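Local structure of glycosyl hydrolase family 62 protein (Coprinopsis cinerea, 5B6T) at residues G49-F57 with A66-A74; F156-S167 with N179-K190. The protein is an alpha-L-arabinofuranosidase that hydrolyses terminal arabinofuranosyl linkages, its natural substrate probably being the arabinose side chains of arabinoxylan. All blocks are in the same frame, centred on the assembly; numbering follows the deposited sequence.

Contact 1. Residues G49-F57 with A66-A74. With GOL (glycerol), chain G.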
loop_
_atom_site.group_PDB
_atom_site.type_symbol
_atom_site.label_atom_id
_atom_site.label_comp_id
_atom_site.label_asym_id
_atom_site.label_seq_id
_atom_site.Cartn_x
_atom_site.Cartn_y
_atom_site.Cartn_z
ATOM N N GLY A 49 -13.010 -12.728 7.581
ATOM C CA GLY A 49 -12.506 -12.487 6.235
ATOM C C GLY A 49 -12.161 -11.042 5.941
ATOM O O GLY A 49 -12.193 -10.179 6.822
ATOM N N TYR A 50 -11.811 -10.851 4.673
ATOM C CA TYR A 50 -11.372 -9.579 4.130
ATOM C C TYR A 50 -12.184 -9.210 2.927
ATOM O O TYR A 50 -12.478 -10.049 2.081
ATOM C CB TYR A 50 -9.926 -9.677 3.681
ATOM C CG TYR A 50 -8.936 -9.656 4.817
ATOM C CD1 TYR A 50 -8.729 -10.766 5.615
ATOM C CD2 TYR A 50 -8.187 -8.523 5.064
ATOM C CE1 TYR A 50 -7.829 -10.731 6.673
ATOM C CE2 TYR A 50 -7.283 -8.474 6.084
ATOM C CZ TYR A 50 -7.096 -9.571 6.903
ATOM O OH TYR A 50 -6.163 -9.473 7.928
ATOM N N ASN A 51 -12.500 -7.921 2.813
ATOM C CA ASN A 51 -13.028 -7.360 1.560
ATOM C C ASN A 51 -12.508 -5.898 1.498
ATOM O O ASN A 51 -11.545 -5.552 2.177
ATOM C CB ASN A 51 -14.565 -7.550 1.469
ATOM C CG ASN A 51 -15.107 -7.575 0.023
ATOM O OD1 ASN A 51 -15.398 -8.642 -0.556
ATOM N ND2 ASN A 51 -15.356 -6.420 -0.520
ATOM N N LEU A 52 -13.121 -5.067 0.684
ATOM C CA LEU A 52 -12.601 -3.736 0.396
ATOM C C LEU A 52 -13.687 -2.698 0.591
ATOM O O LEU A 52 -14.860 -2.941 0.321
ATOM C CB LEU A 52 -12.106 -3.662 -1.058
ATOM C CG LEU A 52 -10.941 -4.583 -1.449
ATOM C CD1 LEU A 52 -10.642 -4.526 -2.949
ATOM C CD2 LEU A 52 -9.666 -4.246 -0.689
ATOM N N VAL A 53 -13.245 -1.523 1.020
ATOM C CA VAL A 53 -14.143 -0.386 1.223
ATOM C C VAL A 53 -13.553 0.880 0.568
ATOM O O VAL A 53 -12.323 1.059 0.518
ATOM C CB VAL A 53 -14.421 -0.206 2.726
ATOM C CG1 VAL A 53 -13.173 0.175 3.487
ATOM C CG2 VAL A 53 -15.571 0.771 2.957
ATOM N N TYR A 54 -14.459 1.735 0.074
ATOM C CA TYR A 54 -14.153 3.018 -0.509
ATOM C C TYR A 54 -14.678 4.099 0.433
ATOM O O TYR A 54 -15.816 4.005 0.950
ATOM C CB TYR A 54 -14.810 3.153 -1.878
ATOM C CG TYR A 54 -14.809 4.537 -2.461
ATOM C CD1 TYR A 54 -13.632 5.100 -2.952
ATOM C CD2 TYR A 54 -15.986 5.288 -2.588
ATOM C CE1 TYR A 54 -13.613 6.370 -3.498
ATOM C CE2 TYR A 54 -15.962 6.565 -3.125
ATOM C CZ TYR A 54 -14.782 7.102 -3.604
ATOM O OH TYR A 54 -14.767 8.370 -4.156
ATOM N N ILE A 55 -13.813 5.080 0.703
ATOM C CA ILE A 55 -14.083 6.154 1.642
ATOM C C ILE A 55 -13.685 7.461 0.975
ATOM O O ILE A 55 -12.601 7.542 0.431
ATOM C CB ILE A 55 -13.257 5.971 2.932
ATOM C CG1 ILE A 55 -13.349 4.520 3.459
ATOM C CG2 ILE A 55 -13.692 6.991 3.989
ATOM C CD1 ILE A 55 -12.382 4.210 4.604
ATOM N N SER A 56 -14.541 8.483 0.991
ATOM C CA SER A 56 -14.170 9.744 0.380
ATOM C C SER A 56 -14.593 10.911 1.269
ATOM O O SER A 56 -15.597 10.841 1.971
ATOM C CB SER A 56 -14.748 9.847 -1.040
ATOM O OG SER A 56 -14.414 11.060 -1.705
ATOM N N PHE A 57 -13.782 11.953 1.248
ATOM C CA PHE A 57 -13.967 13.105 2.134
ATOM C C PHE A 57 -13.174 14.284 1.576
ATOM O O PHE A 57 -12.166 14.117 0.879
ATOM C CB PHE A 57 -13.518 12.772 3.579
ATOM C CG PHE A 57 -12.197 12.066 3.668
ATOM C CD1 PHE A 57 -12.127 10.691 3.589
ATOM C CD2 PHE A 57 -11.017 12.790 3.823
ATOM C CE1 PHE A 57 -10.914 10.048 3.648
ATOM C CE2 PHE A 57 -9.803 12.153 3.886
ATOM C CZ PHE A 57 -9.752 10.773 3.801
ATOM N N ALA A 66 -16.725 10.185 7.444
ATOM C CA ALA A 66 -17.046 9.835 6.080
ATOM C C ALA A 66 -17.764 8.479 6.028
ATOM O O ALA A 66 -17.376 7.576 6.742
ATOM C CB ALA A 66 -15.769 9.799 5.261
ATOM N N SER A 67 -18.791 8.356 5.196
ATOM C CA SER A 67 -19.470 7.094 4.975
ATOM C C SER A 67 -18.542 6.092 4.275
ATOM O O SER A 67 -17.592 6.466 3.579
ATOM C CB SER A 67 -20.707 7.301 4.096
ATOM O OG SER A 67 -20.363 7.954 2.886
ATOM N N PHE A 68 -18.824 4.831 4.512
ATOM C CA PHE A 68 -18.174 3.740 3.805
ATOM C C PHE A 68 -19.043 3.302 2.642
ATOM O O PHE A 68 -20.267 3.192 2.781
ATOM C CB PHE A 68 -18.015 2.560 4.746
ATOM C CG PHE A 68 -16.871 2.676 5.734
ATOM C CD1 PHE A 68 -16.129 3.852 5.895
ATOM C CD2 PHE A 68 -16.511 1.565 6.483
ATOM C CE1 PHE A 68 -15.084 3.918 6.813
ATOM C CE2 PHE A 68 -15.462 1.622 7.383
ATOM C CZ PHE A 68 -14.741 2.808 7.544
ATOM N N TYR A 69 -18.419 3.014 1.504
ATOM C CA TYR A 69 -19.087 2.239 0.447
ATOM C C TYR A 69 -18.395 0.898 0.422
ATOM O O TYR A 69 -17.236 0.783 -0.025
ATOM C CB TYR A 69 -19.034 2.915 -0.952
ATOM C CG TYR A 69 -20.024 2.312 -1.913
ATOM C CD1 TYR A 69 -19.789 1.094 -2.494
ATOM C CD2 TYR A 69 -21.189 2.991 -2.259
ATOM C CE1 TYR A 69 -20.723 0.536 -3.366
ATOM C CE2 TYR A 69 -22.113 2.448 -3.135
ATOM C CZ TYR A 69 -21.867 1.221 -3.681
ATOM O OH TYR A 69 -22.797 0.637 -4.531
ATOM N N TYR A 70 -19.118 -0.138 0.850
ATOM C CA TYR A 70 -18.596 -1.493 0.833
ATOM C C TYR A 70 -18.591 -2.039 -0.603
ATOM O O TYR A 70 -19.632 -2.164 -1.240
ATOM C CB TYR A 70 -19.429 -2.365 1.750
ATOM C CG TYR A 70 -19.283 -2.018 3.221
ATOM C CD1 TYR A 70 -18.094 -2.259 3.896
ATOM C CD2 TYR A 70 -20.344 -1.464 3.944
ATOM C CE1 TYR A 70 -17.939 -1.930 5.246
ATOM C CE2 TYR A 70 -20.205 -1.144 5.279
ATOM C CZ TYR A 70 -19.004 -1.393 5.937
ATOM O OH TYR A 70 -18.844 -1.126 7.294
ATOM N N LEU A 71 -17.396 -2.344 -1.117
ATOM C CA LEU A 71 -17.262 -2.624 -2.542
ATOM C C LEU A 71 -17.802 -3.987 -2.944
ATOM O O LEU A 71 -17.925 -4.264 -4.142
ATOM C CB LEU A 71 -15.821 -2.425 -3.019
ATOM C CG LEU A 71 -15.348 -0.978 -2.953
ATOM C CD1 LEU A 71 -13.856 -0.930 -3.258
ATOM C CD2 LEU A 71 -16.129 -0.085 -3.920
ATOM N N ASP A 72 -18.176 -4.811 -1.967
ATOM C CA ASP A 72 -18.885 -6.051 -2.301
ATOM C C ASP A 72 -20.280 -5.809 -2.891
ATOM O O ASP A 72 -20.870 -6.724 -3.465
ATOM C CB ASP A 72 -18.908 -7.033 -1.107
ATOM C CG ASP A 72 -19.711 -6.528 0.111
ATOM O OD1 ASP A 72 -20.573 -5.680 -0.009
ATOM O OD2 ASP A 72 -19.545 -7.132 1.203
ATOM N N GLN A 73 -20.778 -4.581 -2.801
ATOM C CA GLN A 73 -22.016 -4.176 -3.463
ATOM C C GLN A 73 -21.852 -3.849 -4.964
ATOM O O GLN A 73 -22.851 -3.722 -5.698
ATOM C CB GLN A 73 -22.677 -2.997 -2.719
ATOM C CG GLN A 73 -23.029 -3.320 -1.285
ATOM C CD GLN A 73 -23.911 -4.530 -1.149
ATOM O OE1 GLN A 73 -23.480 -5.594 -0.651
ATOM N NE2 GLN A 73 -25.129 -4.405 -1.598
ATOM N N ALA A 74 -20.602 -3.624 -5.374
ATOM C CA ALA A 74 -20.242 -3.433 -6.774
ATOM C C ALA A 74 -20.029 -4.811 -7.393
ATOM O O ALA A 74 -19.955 -5.837 -6.683
ATOM C CB ALA A 74 -18.947 -2.598 -6.884
HETATM C C1 GOL G . -19.318 8.405 -0.759
HETATM O O1 GOL G . -18.531 8.772 -1.925
HETATM C C2 GOL G . -18.909 7.010 -0.264
HETATM O O2 GOL G . -19.863 6.505 0.695
HETATM C C3 GOL G . -17.518 7.022 0.387
HETATM O O3 GOL G . -17.364 8.008 1.458
#
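Ala66 sets its CB against Ile55, 3.7 Å from CG2, and against Phe57 CB. At Ser67 the backbones stand apart, and a glycerol, probably from the crystallisation liquor, bridges them: its O3 accepts from Ser56 N at 2.9 Å and donates to Ser67 O, while its O2 is hydrogen-bonded to Ser67 OG. Phe68 and Ile55 extend together from the same face, Phe68 CE1 3.5 Å from Ile55 CD1, whereas Phe68 CB and the CG end of its ring rest on Val53 CG2. Chi1 of 65° puts Val53 CG1 between the backbone N and the carbonyl carbon and leaves CG2 anti to the N, on the side of the second segment. Tyr69 and Tyr54 form an antiparallel hydrogen-bonded pair: Tyr69 N to Tyr54 O is 2.8 Å and nearly straight at 174°, and Tyr54 N returns to Tyr69 O at 2.9 Å. The pairing adds strand 68-70 as the outermost strand of a four-stranded antiparallel sheet, one blade of the five-bladed beta-propeller of family 62. Phe68 CB lies over one face of the Tyr70 ring, toward its rim; the Tyr70 hydroxyl hydrogen-bonds Asp19. Leu71 begins a 3-10 segment (71-73); its N binds Leu52 O at 3.0 Å and its branches divide, CD1 to Leu52 CB and CD2 to Tyr54 CB. Next, Asp72 CB packs across the Asn51 amide, its carboxylate salt-bridged to Arg21.

Contact 2. Residues F156-S167 with N179-K190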
loop_
_atom_site.group_PDB
_atom_site.type_symbol
_atom_site.label_atom_id
_atom_site.label_comp_id
_atom_site.label_asym_id
_atom_site.label_seq_id
_atom_site.Cartn_x
_atom_site.Cartn_y
_atom_site.Cartn_z
ATOM N N PHE A 156 4.755 -5.640 -8.716
ATOM C CA PHE A 156 5.453 -6.133 -7.548
ATOM C C PHE A 156 4.506 -6.892 -6.633
ATOM O O PHE A 156 3.323 -6.588 -6.534
ATOM C CB PHE A 156 6.060 -4.973 -6.743
ATOM C CG PHE A 156 7.203 -4.270 -7.430
ATOM C CD1 PHE A 156 6.991 -3.250 -8.384
ATOM C CD2 PHE A 156 8.494 -4.620 -7.119
ATOM C CE1 PHE A 156 8.070 -2.618 -8.982
ATOM C CE2 PHE A 156 9.557 -3.981 -7.710
ATOM C CZ PHE A 156 9.347 -2.983 -8.635
ATOM N N SER A 157 5.059 -7.836 -5.886
ATOM C CA SER A 157 4.314 -8.589 -4.898
ATOM C C SER A 157 5.287 -9.209 -3.879
ATOM O O SER A 157 6.496 -9.344 -4.131
ATOM C CB SER A 157 3.437 -9.645 -5.602
ATOM O OG SER A 157 4.210 -10.677 -6.191
ATOM N N SER A 158 4.727 -9.598 -2.734
ATOM C CA SER A 158 5.458 -10.200 -1.639
ATOM C C SER A 158 4.952 -11.594 -1.286
ATOM O O SER A 158 3.869 -11.983 -1.678
ATOM C CB SER A 158 5.312 -9.292 -0.406
ATOM O OG SER A 158 5.931 -8.063 -0.647
ATOM N N ASP A 159 5.752 -12.351 -0.512
ATOM C CA ASP A 159 5.302 -13.658 -0.080
ATOM C C ASP A 159 5.283 -13.874 1.430
ATOM O O ASP A 159 5.114 -15.002 1.874
ATOM C CB ASP A 159 6.097 -14.778 -0.770
ATOM C CG ASP A 159 7.582 -14.724 -0.495
ATOM O OD1 ASP A 159 8.049 -13.893 0.316
ATOM O OD2 ASP A 159 8.287 -15.594 -1.063
ATOM N N ASP A 160 5.467 -12.817 2.216
ATOM C CA ASP A 160 5.620 -12.958 3.670
ATOM C C ASP A 160 6.739 -13.942 4.027
ATOM O O ASP A 160 6.725 -14.535 5.111
ATOM C CB ASP A 160 4.308 -13.449 4.310
ATOM C CG ASP A 160 3.253 -12.376 4.425
ATOM O OD1 ASP A 160 3.616 -11.156 4.310
ATOM O OD2 ASP A 160 2.061 -12.744 4.675
ATOM N N ASN A 161 7.689 -14.104 3.117
ATOM C CA ASN A 161 8.811 -15.025 3.320
ATOM C C ASN A 161 10.119 -14.426 2.887
ATOM O O ASN A 161 11.083 -15.153 2.632
ATOM C CB ASN A 161 8.602 -16.362 2.593
ATOM C CG ASN A 161 9.423 -17.481 3.218
ATOM O OD1 ASN A 161 9.589 -17.546 4.436
ATOM N ND2 ASN A 161 9.950 -18.376 2.362
ATOM N N GLY A 162 10.174 -13.097 2.843
ATOM C CA GLY A 162 11.434 -12.444 2.588
ATOM C C GLY A 162 11.787 -12.249 1.133
ATOM O O GLY A 162 12.949 -11.944 0.844
ATOM N N HIS A 163 10.816 -12.370 0.212
ATOM C CA HIS A 163 11.074 -12.103 -1.198
ATOM C C HIS A 163 10.147 -11.031 -1.689
ATOM O O HIS A 163 8.972 -11.031 -1.352
ATOM C CB HIS A 163 10.874 -13.352 -2.056
ATOM C CG HIS A 163 11.625 -14.535 -1.542
ATOM N ND1 HIS A 163 11.015 -15.551 -0.842
ATOM C CD2 HIS A 163 12.939 -14.848 -1.597
ATOM C CE1 HIS A 163 11.934 -16.411 -0.431
ATOM N NE2 HIS A 163 13.107 -16.021 -0.906
ATOM N N LEU A 164 10.694 -10.116 -2.474
ATOM C CA LEU A 164 9.931 -9.152 -3.252
ATOM C C LEU A 164 10.079 -9.542 -4.711
ATOM O O LEU A 164 11.192 -9.621 -5.228
ATOM C CB LEU A 164 10.488 -7.742 -3.048
ATOM C CG LEU A 164 9.843 -6.624 -3.885
ATOM C CD1 LEU A 164 8.391 -6.365 -3.488
ATOM C CD2 LEU A 164 10.650 -5.347 -3.737
ATOM N N TYR A 165 8.963 -9.788 -5.372
ATOM C CA TYR A 165 8.942 -10.207 -6.771
ATOM C C TYR A 165 8.533 -9.067 -7.691
ATOM O O TYR A 165 7.769 -8.158 -7.289
ATOM C CB TYR A 165 7.948 -11.345 -6.984
ATOM C CG TYR A 165 8.208 -12.541 -6.105
ATOM C CD1 TYR A 165 9.116 -13.499 -6.478
ATOM C CD2 TYR A 165 7.522 -12.722 -4.911
ATOM C CE1 TYR A 165 9.381 -14.578 -5.656
ATOM C CE2 TYR A 165 7.785 -13.804 -4.069
ATOM C CZ TYR A 165 8.715 -14.734 -4.457
ATOM O OH TYR A 165 8.961 -15.838 -3.672
ATOM N N ARG A 166 9.000 -9.153 -8.938
ATOM C CA ARG A 166 8.672 -8.151 -9.949
ATOM C C ARG A 166 8.506 -8.786 -11.344
ATOM O O ARG A 166 9.431 -9.458 -11.820
ATOM C CB ARG A 166 9.762 -7.096 -10.002
ATOM C CG ARG A 166 9.463 -5.911 -10.914
ATOM C CD ARG A 166 10.637 -4.992 -11.183
ATOM N NE ARG A 166 11.759 -5.701 -11.812
ATOM C CZ ARG A 166 11.834 -6.001 -13.103
ATOM N NH1 ARG A 166 10.880 -5.651 -13.935
ATOM N NH2 ARG A 166 12.881 -6.663 -13.557
ATOM N N SER A 167 7.327 -8.596 -11.948
ATOM C CA SER A 167 7.070 -8.935 -13.359
ATOM C C SER A 167 6.963 -7.657 -14.139
ATOM O O SER A 167 6.733 -6.563 -13.585
ATOM C CB SER A 167 5.764 -9.715 -13.531
ATOM O OG SER A 167 5.856 -11.016 -12.970
ATOM N N ASN A 179 5.168 -11.010 -17.334
ATOM C CA ASN A 179 6.060 -12.142 -17.510
ATOM C C ASN A 179 6.320 -12.872 -16.214
ATOM O O ASN A 179 5.717 -12.558 -15.167
ATOM C CB ASN A 179 7.356 -11.713 -18.205
ATOM C CG ASN A 179 8.211 -10.793 -17.374
ATOM O OD1 ASN A 179 7.839 -10.347 -16.284
ATOM N ND2 ASN A 179 9.376 -10.463 -17.914
ATOM N N GLU A 180 7.195 -13.873 -16.258
ATOM C CA GLU A 180 7.518 -14.598 -15.047
ATOM C C GLU A 180 8.235 -13.631 -14.105
ATOM O O GLU A 180 9.157 -12.932 -14.508
ATOM C CB GLU A 180 8.425 -15.799 -15.351
ATOM C CG GLU A 180 8.805 -16.631 -14.115
ATOM C CD GLU A 180 7.670 -17.474 -13.502
ATOM O OE1 GLU A 180 6.544 -17.505 -14.111
ATOM O OE2 GLU A 180 7.916 -18.118 -12.412
ATOM N N PRO A 181 7.817 -13.559 -12.826
ATOM C CA PRO A 181 8.549 -12.630 -11.958
ATOM C C PRO A 181 10.006 -12.999 -11.726
ATOM O O PRO A 181 10.371 -14.179 -11.774
ATOM C CB PRO A 181 7.788 -12.689 -10.627
ATOM C CG PRO A 181 6.545 -13.454 -10.898
ATOM C CD PRO A 181 6.777 -14.292 -12.096
ATOM N N VAL A 182 10.829 -11.978 -11.472
ATOM C CA VAL A 182 12.180 -12.169 -10.911
ATOM C C VAL A 182 12.112 -11.792 -9.431
ATOM O O VAL A 182 11.161 -11.152 -8.987
ATOM C CB VAL A 182 13.277 -11.346 -11.644
ATOM C CG1 VAL A 182 13.362 -11.784 -13.108
ATOM C CG2 VAL A 182 13.037 -9.853 -11.508
ATOM N N ILE A 183 13.092 -12.212 -8.660
ATOM C CA ILE A 183 13.218 -11.768 -7.267
ATOM C C ILE A 183 13.950 -10.429 -7.333
ATOM O O ILE A 183 15.142 -10.349 -7.702
ATOM C CB ILE A 183 13.944 -12.817 -6.373
ATOM C CG1 ILE A 183 13.030 -14.048 -6.188
ATOM C CG2 ILE A 183 14.269 -12.190 -5.019
ATOM C CD1 ILE A 183 13.671 -15.302 -5.617
ATOM N N ALA A 184 13.215 -9.354 -7.084
ATOM C CA ALA A 184 13.777 -8.013 -7.080
ATOM C C ALA A 184 14.637 -7.708 -5.840
ATOM O O ALA A 184 15.575 -6.897 -5.897
ATOM C CB ALA A 184 12.656 -6.998 -7.167
ATOM N N MET A 185 14.270 -8.303 -4.716
ATOM C CA MET A 185 14.989 -8.133 -3.463
ATOM C C MET A 185 14.638 -9.311 -2.562
ATOM O O MET A 185 13.522 -9.857 -2.624
ATOM C CB MET A 185 14.606 -6.819 -2.758
ATOM C CG MET A 185 15.493 -6.527 -1.565
ATOM S SD MET A 185 15.058 -4.942 -0.824
ATOM C CE MET A 185 15.909 -3.833 -1.917
ATOM N N GLN A 186 15.582 -9.700 -1.727
ATOM C CA GLN A 186 15.335 -10.766 -0.771
ATOM C C GLN A 186 16.176 -10.640 0.461
ATOM O O GLN A 186 17.218 -9.959 0.456
ATOM C CB GLN A 186 15.518 -12.134 -1.405
ATOM C CG GLN A 186 16.910 -12.431 -1.868
ATOM C CD GLN A 186 16.927 -13.658 -2.755
ATOM O OE1 GLN A 186 16.255 -14.642 -2.482
ATOM N NE2 GLN A 186 17.632 -13.563 -3.870
ATOM N N ASP A 187 15.677 -11.245 1.537
ATOM C CA ASP A 187 16.438 -11.373 2.773
ATOM C C ASP A 187 16.225 -12.762 3.337
ATOM O O ASP A 187 15.109 -13.259 3.328
ATOM C CB ASP A 187 16.000 -10.327 3.797
ATOM C CG ASP A 187 17.081 -10.018 4.824
ATOM O OD1 ASP A 187 17.333 -10.863 5.707
ATOM O OD2 ASP A 187 17.692 -8.936 4.755
ATOM N N SER A 188 17.293 -13.388 3.837
ATOM C CA SER A 188 17.143 -14.688 4.501
ATOM C C SER A 188 16.320 -14.612 5.794
ATOM O O SER A 188 15.768 -15.627 6.220
ATOM C CB SER A 188 18.515 -15.277 4.824
ATOM O OG SER A 188 19.219 -14.388 5.687
ATOM N N ASN A 189 16.207 -13.424 6.392
ATOM C CA ASN A 189 15.300 -13.216 7.511
ATOM C C ASN A 189 14.024 -12.548 6.997
ATOM O O ASN A 189 14.023 -11.348 6.672
ATOM C CB ASN A 189 15.971 -12.350 8.589
ATOM C CG ASN A 189 15.063 -12.081 9.767
ATOM O OD1 ASN A 189 13.915 -12.485 9.790
ATOM N ND2 ASN A 189 15.572 -11.366 10.754
ATOM N N LYS A 190 12.956 -13.330 6.891
ATOM C CA LYS A 190 11.701 -12.811 6.354
ATOM C C LYS A 190 11.204 -11.570 7.090
ATOM O O LYS A 190 10.554 -10.710 6.472
ATOM C CB LYS A 190 10.617 -13.887 6.334
ATOM C CG LYS A 190 10.186 -14.343 7.711
ATOM C CD LYS A 190 9.184 -15.503 7.632
ATOM C CE LYS A 190 8.642 -15.867 9.002
ATOM N NZ LYS A 190 7.603 -16.939 8.919
HETATM O O HOH W 1 5.903 -16.671 6.547
HETATM O O HOH W 2 13.780 -15.605 2.790
HETATM O O HOH W 3 15.575 -17.163 -1.079
HETATM O O HOH W 4 10.301 -10.086 -14.419
#
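His163 and Gln186 face each other as an antiparallel non-hydrogen-bonded pair, and the histidine can be followed outward. Its CB leads to CG, placed beside the backbone N by chi1 -52°. On one flank ND1 donates to Asp159 OD2 at 2.7 Å; the oxygen offers its syn lone pair and lies near the imidazole plane. On the other, CD2 meets Gln186 OE1 edge-on at 3.4 Å and has Ile183 CD1 near it. At the tip, NE2 shares a water with Gln186 OE1. Asp159 OD1 takes the backbone N of Asn161, an Asx turn, and of His163 from opposite faces of its plane. These bonds fix the carboxylate, which should orient the His163 and Tyr165 rings through OD2, where Tyr165 OH also donates. The Tyr165 ring lies along Ile183, CE1 to CG1 3.7 Å. At the far end Ser167 OG donates to Asn179 O at 2.7 Å. Between these ends the register slips by one residue: Leu164 O receives Ala184 N at 2.8 Å and, weakly, Met185 N at 3.4 Å, while Leu164 N returns a bond to Met185 O. Two residues facing one define a classic beta bulge, here within the outer hairpin of a beta-propeller blade.

In the fold
From the N terminus the chain reaches contact 1 first: strand 49-57 runs into a ten-residue connection and returns as strand 68-70, closing the outer hairpin of the sheet begun by strands 25-34 and 37-46. The next sheet, strands 82-89 to 122-123, and helix 130-135 follow; strands 142-148 and 152-158 then start the sheet of contact 2, where strand 163-170 leaves and strand 182-186 comes back. The two closures are in series and neither nest nor cross. Each fastens an edge strand to its own sheet. The centres of contacts 1 and 2 lie about 29 Å apart, on opposite sides of the chain's centre, as expected for separate propeller blades around a common axis.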